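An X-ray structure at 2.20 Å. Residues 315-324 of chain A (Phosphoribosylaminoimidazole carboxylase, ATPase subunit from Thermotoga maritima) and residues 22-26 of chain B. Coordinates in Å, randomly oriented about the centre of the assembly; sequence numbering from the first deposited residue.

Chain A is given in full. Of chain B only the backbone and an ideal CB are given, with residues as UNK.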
# COMPACT_ATOMS: atom_id res chain seq x y z
N ALA A 315 18.37 8.50 10.41
CA ALA A 315 18.55 9.58 9.45
C ALA A 315 18.98 8.95 8.12
O ALA A 315 19.84 8.07 8.09
CB ALA A 315 19.61 10.55 9.95
N LEU A 316 18.37 9.41 7.03
CA LEU A 316 18.68 8.87 5.71
C LEU A 316 19.64 9.70 4.88
O LEU A 316 19.64 10.93 4.96
CB LEU A 316 17.38 8.69 4.93
CG LEU A 316 16.41 7.62 5.41
CD1 LEU A 316 15.05 7.86 4.77
CD2 LEU A 316 16.95 6.25 5.05
N ILE A 317 20.46 9.03 4.08
CA ILE A 317 21.38 9.71 3.19
C ILE A 317 21.25 9.06 1.82
O ILE A 317 21.09 7.85 1.70
CB ILE A 317 22.86 9.62 3.65
CG1 ILE A 317 23.40 8.20 3.46
CG2 ILE A 317 22.99 10.07 5.10
CD1 ILE A 317 24.87 8.08 3.79
N GLY A 318 21.30 9.90 0.78
CA GLY A 318 21.21 9.41 -0.58
C GLY A 318 19.79 9.36 -1.14
O GLY A 318 19.59 8.89 -2.26
N LEU A 319 18.82 9.87 -0.40
CA LEU A 319 17.44 9.82 -0.86
C LEU A 319 17.24 10.44 -2.24
O LEU A 319 16.70 9.79 -3.12
CB LEU A 319 16.49 10.49 0.14
CG LEU A 319 15.01 10.30 -0.19
CD1 LEU A 319 14.70 8.82 -0.27
CD2 LEU A 319 14.13 10.96 0.86
N GLU A 320 17.68 11.69 -2.42
CA GLU A 320 17.51 12.37 -3.70
C GLU A 320 18.20 11.65 -4.86
O GLU A 320 17.62 11.48 -5.94
CB GLU A 320 18.01 13.81 -3.63
CG GLU A 320 17.06 14.76 -2.92
CD GLU A 320 16.94 16.09 -3.62
OE1 GLU A 320 16.70 16.08 -4.84
OE2 GLU A 320 17.07 17.15 -2.98
N GLU A 321 19.44 11.25 -4.64
CA GLU A 321 20.22 10.56 -5.65
C GLU A 321 19.55 9.22 -5.95
O GLU A 321 19.48 8.80 -7.10
CB GLU A 321 21.64 10.34 -5.13
CG GLU A 321 22.67 9.97 -6.18
CD GLU A 321 24.03 9.69 -5.56
OE1 GLU A 321 24.30 10.20 -4.45
OE2 GLU A 321 24.85 8.97 -6.18
N ALA A 322 19.04 8.58 -4.91
CA ALA A 322 18.37 7.29 -5.06
C ALA A 322 17.04 7.41 -5.78
O ALA A 322 16.76 6.64 -6.70
CB ALA A 322 18.17 6.64 -3.69
N LEU A 323 16.21 8.36 -5.37
CA LEU A 323 14.91 8.53 -5.99
C LEU A 323 15.02 9.01 -7.43
O LEU A 323 14.04 9.02 -8.17
CB LEU A 323 14.04 9.51 -5.19
CG LEU A 323 13.46 9.02 -3.86
CD1 LEU A 323 12.59 10.14 -3.28
CD2 LEU A 323 12.62 7.75 -4.08
N ALA A 324 16.23 9.42 -7.83
CA ALA A 324 16.46 9.88 -9.19
C ALA A 324 16.48 8.68 -10.12
O ALA A 324 16.40 8.82 -11.34
CB ALA A 324 17.78 10.64 -9.29
N UNK B 22 6.37 6.47 5.28
CA UNK B 22 6.98 5.35 4.56
C UNK B 22 8.26 5.84 3.88
O UNK B 22 9.18 5.07 3.63
CB UNK B 22 6.01 4.76 3.54
N UNK B 23 8.32 7.14 3.61
CA UNK B 23 9.48 7.72 2.95
C UNK B 23 10.42 8.30 3.99
O UNK B 23 11.41 8.97 3.66
CB UNK B 23 9.06 8.79 1.94
N UNK B 24 10.10 8.05 5.26
CA UNK B 24 10.92 8.53 6.36
C UNK B 24 10.66 9.94 6.87
O UNK B 24 11.56 10.55 7.46
CB UNK B 24 12.39 8.44 5.93
N UNK B 25 9.47 10.48 6.67
CA UNK B 25 9.18 11.82 7.15
C UNK B 25 8.32 11.81 8.41
O UNK B 25 7.60 10.85 8.67
CB UNK B 25 8.48 12.63 6.05
N UNK B 26 8.41 12.89 9.19
CA UNK B 26 7.63 13.07 10.42
C UNK B 26 6.38 13.83 10.00
O UNK B 26 6.48 14.79 9.23
CB UNK B 26 8.41 13.81 11.51

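Chain A offers chain B an apolar surface made by three leucines. L316(A), in a strand, and L319(A) and L323(A), one turn apart on the helix that follows, all direct their CA-to-CB bonds toward the other chain. The backbone hydrogen bond from L323(A) N to L319(A) O, 2.7 Å, belongs to the helical turn that holds the last two leucines in line. No charged group of this stretch of chain A comes near, so side chains that reach this surface should be apolar.

Position 22 lies out of reach, and nothing of chain A comes within 5.5 Å of its ideal CB. With phi/psi of -64/-25 the backbone accepts almost any residue, and the contact places no demand on the choice. The deposited residue is K22(B); its NZ is hydrogen-bonded elsewhere in the structure.

Position 23 is more constrained. Its CA-to-CB bond runs sideways to chain A, and the ideal CB again has no neighbour within 5.5 Å, so a short side chain would leave the leucines untouched. Its carbonyl does approach them: the backbone O of position 23 lies 4.0 Å from L316(A) CD1 and 4.4 Å from L319(A) CD2, contacts any residue could make. To reach L323(A) as well, a long apolar side chain suits best, methionine above all; leucine or an aromatic ring might reach less well. The deposited residue is M23(B), present as selenomethionine. Its chi1 and chi2 are both t, which extends the chain and carries M23(B) SE to 4.3 Å from CD1 of L323(A). An unbranched side chain is well suited to spanning such a gap, and this residue has the largest area covered by the opposite stretch, 57 Å².

At position 24 the backbone nearly settles the matter. Its phi/psi of 86/24 would jam a CB against the carbonyl O of the preceding residue, which by itself calls for glycine. Chain A adds a second objection, because the ideal CB of position 24 points toward it and would lie only 3.0 Å from L316(A) CD1, a clash. The deposited residue is indeed G24(B). Without a side chain, G24(B) CA can sit 4.5 Å from CD1 of L316(A), and the leucine packs against bare backbone.

Position 25 has extended backbone angles, -104/156, and a sideways CA-to-CB bond. The ideal CB has no close neighbour in chain A, so only a side chain of some length can come back to the leucines; phenylalanine or another long apolar side chain such as methionine could do so, whereas leucine would fall short. The deposited residue is F25(B). With chi1 at m, the end of its ring comes nearer to chain A than its CB, and F25(B) CZ lies 4.5 Å from L319(A) CD2. The methyl approaches the ring obliquely, in a modest apolar contact.

Position 26 is out of reach again, and its angles of -93/136 are those of an ordinary extended residue, so many types would fit. The deposited residue is Y26(B), whose OH is hydrogen-bonded elsewhere in the structure.

Chain B (22-26) KMGFY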
# COMPACT_ATOMS: atom_id res chain seq x y z
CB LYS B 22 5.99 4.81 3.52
CG LYS B 22 6.17 3.35 3.18
CD LYS B 22 5.05 2.85 2.28
CE LYS B 22 5.30 3.18 0.81
NZ LYS B 22 6.48 2.45 0.24
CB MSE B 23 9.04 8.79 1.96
CG MSE B 23 10.01 9.02 0.80
SE MSE B 23 9.26 10.18 -0.57
CE MSE B 23 7.72 9.10 -0.99
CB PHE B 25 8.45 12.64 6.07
CG PHE B 25 9.30 12.96 4.87
CD1 PHE B 25 10.42 13.77 5.00
CD2 PHE B 25 8.99 12.43 3.62
CE1 PHE B 25 11.23 14.04 3.90
CE2 PHE B 25 9.78 12.69 2.52
CZ PHE B 25 10.91 13.50 2.65
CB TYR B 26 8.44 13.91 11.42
CG TYR B 26 7.83 14.07 12.79
CD1 TYR B 26 8.20 13.23 13.84
CD2 TYR B 26 6.92 15.08 13.05
CE1 TYR B 26 7.67 13.40 15.12
CE2 TYR B 26 6.38 15.26 14.32
CZ TYR B 26 6.77 14.42 15.35
OH TYR B 26 6.26 14.63 16.62
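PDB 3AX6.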